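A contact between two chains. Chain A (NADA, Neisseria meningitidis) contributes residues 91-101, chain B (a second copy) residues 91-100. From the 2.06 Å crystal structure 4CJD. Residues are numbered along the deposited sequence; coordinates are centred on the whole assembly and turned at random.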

# COMPACT_ATOMS: atom_id res chain seq x y z
N LYS A 91 6.13 4.71 11.54
CA LYS A 91 7.39 4.54 12.26
C LYS A 91 8.46 5.37 11.58
O LYS A 91 9.23 6.06 12.25
CB LYS A 91 7.79 3.06 12.33
CG LYS A 91 6.80 2.22 13.14
CD LYS A 91 7.25 0.76 13.31
CE LYS A 91 7.80 0.48 14.72
NZ LYS A 91 6.80 0.69 15.82
N THR A 92 8.49 5.33 10.25
CA THR A 92 9.42 6.14 9.49
C THR A 92 9.18 7.64 9.72
O THR A 92 10.13 8.39 9.97
CB THR A 92 9.35 5.82 7.99
OG1 THR A 92 9.78 4.47 7.80
CG2 THR A 92 10.27 6.70 7.21
N ALA A 93 7.92 8.08 9.69
CA ALA A 93 7.65 9.49 9.95
C ALA A 93 8.10 9.93 11.34
O ALA A 93 8.62 11.03 11.51
CB ALA A 93 6.20 9.80 9.76
N GLU A 94 7.88 9.08 12.34
CA GLU A 94 8.28 9.41 13.71
C GLU A 94 9.79 9.59 13.77
O GLU A 94 10.28 10.58 14.31
CB GLU A 94 7.83 8.34 14.69
CG GLU A 94 6.33 8.28 14.89
CD GLU A 94 5.85 7.05 15.65
OE1 GLU A 94 6.63 6.06 15.76
OE2 GLU A 94 4.70 7.06 16.13
N VAL A 95 10.52 8.64 13.20
CA VAL A 95 11.97 8.71 13.18
C VAL A 95 12.42 9.98 12.45
O VAL A 95 13.31 10.70 12.93
CB VAL A 95 12.60 7.48 12.51
CG1 VAL A 95 14.05 7.74 12.20
CG2 VAL A 95 12.45 6.26 13.40
N VAL A 96 11.78 10.28 11.33
CA VAL A 96 12.19 11.42 10.52
C VAL A 96 11.98 12.74 11.27
O VAL A 96 12.83 13.62 11.23
CB VAL A 96 11.44 11.47 9.17
CG1 VAL A 96 11.66 12.81 8.48
CG2 VAL A 96 11.89 10.31 8.28
N ASN A 97 10.87 12.85 11.98
CA ASN A 97 10.61 14.04 12.77
C ASN A 97 11.67 14.20 13.86
O ASN A 97 12.21 15.30 14.06
CB ASN A 97 9.20 13.98 13.39
CG ASN A 97 8.10 14.04 12.33
OD1 ASN A 97 8.27 14.64 11.27
ND2 ASN A 97 6.96 13.42 12.62
N ASP A 98 11.99 13.09 14.53
CA ASP A 98 13.07 13.05 15.50
C ASP A 98 14.38 13.56 14.91
O ASP A 98 15.08 14.38 15.51
CB ASP A 98 13.27 11.63 16.02
CG ASP A 98 12.19 11.20 16.97
OD1 ASP A 98 11.42 12.08 17.41
OD2 ASP A 98 12.12 9.99 17.28
N ILE A 99 14.71 13.06 13.72
CA ILE A 99 15.93 13.47 13.06
C ILE A 99 15.84 14.95 12.69
O ILE A 99 16.83 15.67 12.76
CB ILE A 99 16.22 12.62 11.81
CG1 ILE A 99 16.57 11.20 12.23
CG2 ILE A 99 17.38 13.21 11.00
CD1 ILE A 99 16.90 10.28 11.07
N SER A 100 14.64 15.40 12.34
CA SER A 100 14.45 16.79 11.95
C SER A 100 14.69 17.73 13.14
O SER A 100 15.11 18.88 12.97
CB SER A 100 13.04 17.00 11.38
OG SER A 100 12.98 18.19 10.62
N ALA A 101 14.42 17.25 14.35
CA ALA A 101 14.67 18.05 15.55
C ALA A 101 16.16 18.10 15.86
O ALA A 101 16.70 19.14 16.30
CB ALA A 101 13.89 17.48 16.72
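Chain B (91-100) KTAEVVNDIS

Residues 91-100 of chain B are helical throughout, as phi/psi values near -62/-43 and successive i to i+4 hydrogen bonds indicate; Val96(B) N to Thr92(B) O, for example, spans 2.9 Å. The helix belongs to a longer one, and it runs in the same N-to-C sense as its counterpart in chain A. The axes cross at 27° and come within 10.8 Å of each other. Register is nearly in step: the CA atoms of Val96(A) and Val96(B) lie 7.3 Å apart, whereas Ser100(A) CA finds Ile99(B) CA nearest, at 6.9 Å.

The contacts between the two stretches are mainly apolar. Val96(A), buried and directed toward chain B, places CG1 3.6 Å from Val95(B) CG1 and 3.9 Å from Ile99(B) CD1, while its CG2 lies 4.0 Å from Val96(B) CG2. Like residues also meet at Ile99, where Ile99(A) CG2 and Ile99(B) CG2 are 3.9 Å apart.

Polar residues contribute through carbon. Thr92(A) CG2 meets Thr92(B) CG2 at 4.0 Å, and Ser100(A) CB rests 4.0 Å from Ile99(B) CD1. The hydroxyls of both threonines and of Ser100(A) are hydrogen-bonded elsewhere in the structure. No hydrogen bond crosses between the stretches; together they bury 282 Å², and their closest contacts are all carbon to carbon.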

# COMPACT_ATOMS: atom_id res chain seq x y z
N LYS B 91 5.73 12.65 0.39
CA LYS B 91 5.95 13.72 1.36
C LYS B 91 7.14 13.37 2.23
O LYS B 91 8.00 14.20 2.47
CB LYS B 91 4.70 13.97 2.21
CG LYS B 91 3.51 14.48 1.37
CD LYS B 91 2.29 14.84 2.22
CE LYS B 91 2.12 16.36 2.38
NZ LYS B 91 1.90 17.09 1.09
N THR B 92 7.20 12.11 2.66
CA THR B 92 8.33 11.63 3.44
C THR B 92 9.63 11.72 2.64
O THR B 92 10.64 12.21 3.15
CB THR B 92 8.10 10.20 3.93
OG1 THR B 92 7.00 10.20 4.84
CG2 THR B 92 9.29 9.70 4.68
N ALA B 93 9.62 11.29 1.38
CA ALA B 93 10.84 11.39 0.58
C ALA B 93 11.31 12.84 0.41
O ALA B 93 12.51 13.11 0.44
CB ALA B 93 10.65 10.76 -0.77
N GLU B 94 10.37 13.76 0.21
CA GLU B 94 10.73 15.16 0.04
C GLU B 94 11.40 15.67 1.30
O GLU B 94 12.46 16.30 1.24
CB GLU B 94 9.50 16.01 -0.28
CG GLU B 94 8.92 15.75 -1.66
CD GLU B 94 7.55 16.38 -1.88
OE1 GLU B 94 6.88 16.75 -0.89
OE2 GLU B 94 7.14 16.49 -3.06
N VAL B 95 10.79 15.40 2.45
CA VAL B 95 11.36 15.81 3.72
C VAL B 95 12.75 15.20 3.90
O VAL B 95 13.69 15.89 4.31
CB VAL B 95 10.46 15.42 4.90
CG1 VAL B 95 11.22 15.55 6.21
CG2 VAL B 95 9.21 16.27 4.93
N VAL B 96 12.89 13.92 3.57
CA VAL B 96 14.16 13.23 3.78
C VAL B 96 15.27 13.83 2.92
O VAL B 96 16.39 14.01 3.38
CB VAL B 96 14.03 11.72 3.50
CG1 VAL B 96 15.42 11.07 3.44
CG2 VAL B 96 13.16 11.05 4.56
N ASN B 97 14.95 14.16 1.67
CA ASN B 97 15.92 14.79 0.80
C ASN B 97 16.36 16.14 1.37
O ASN B 97 17.56 16.45 1.41
CB ASN B 97 15.35 14.95 -0.61
CG ASN B 97 15.10 13.61 -1.30
OD1 ASN B 97 15.79 12.62 -1.04
ND2 ASN B 97 14.11 13.57 -2.19
N ASP B 98 15.39 16.92 1.83
CA ASP B 98 15.65 18.17 2.52
C ASP B 98 16.61 17.98 3.68
O ASP B 98 17.58 18.73 3.85
CB ASP B 98 14.35 18.79 3.03
CG ASP B 98 13.52 19.38 1.93
OD1 ASP B 98 14.05 19.53 0.81
OD2 ASP B 98 12.34 19.71 2.19
N ILE B 99 16.33 16.97 4.51
CA ILE B 99 17.18 16.70 5.65
C ILE B 99 18.56 16.26 5.17
O ILE B 99 19.57 16.59 5.78
CB ILE B 99 16.56 15.63 6.57
CG1 ILE B 99 15.32 16.20 7.25
CG2 ILE B 99 17.56 15.19 7.64
CD1 ILE B 99 14.65 15.23 8.20
N SER B 100 18.60 15.54 4.05
CA SER B 100 19.86 15.06 3.51
C SER B 100 20.75 16.22 3.05
O SER B 100 21.98 16.14 3.09
CB SER B 100 19.62 14.08 2.36
OG SER B 100 20.77 13.28 2.13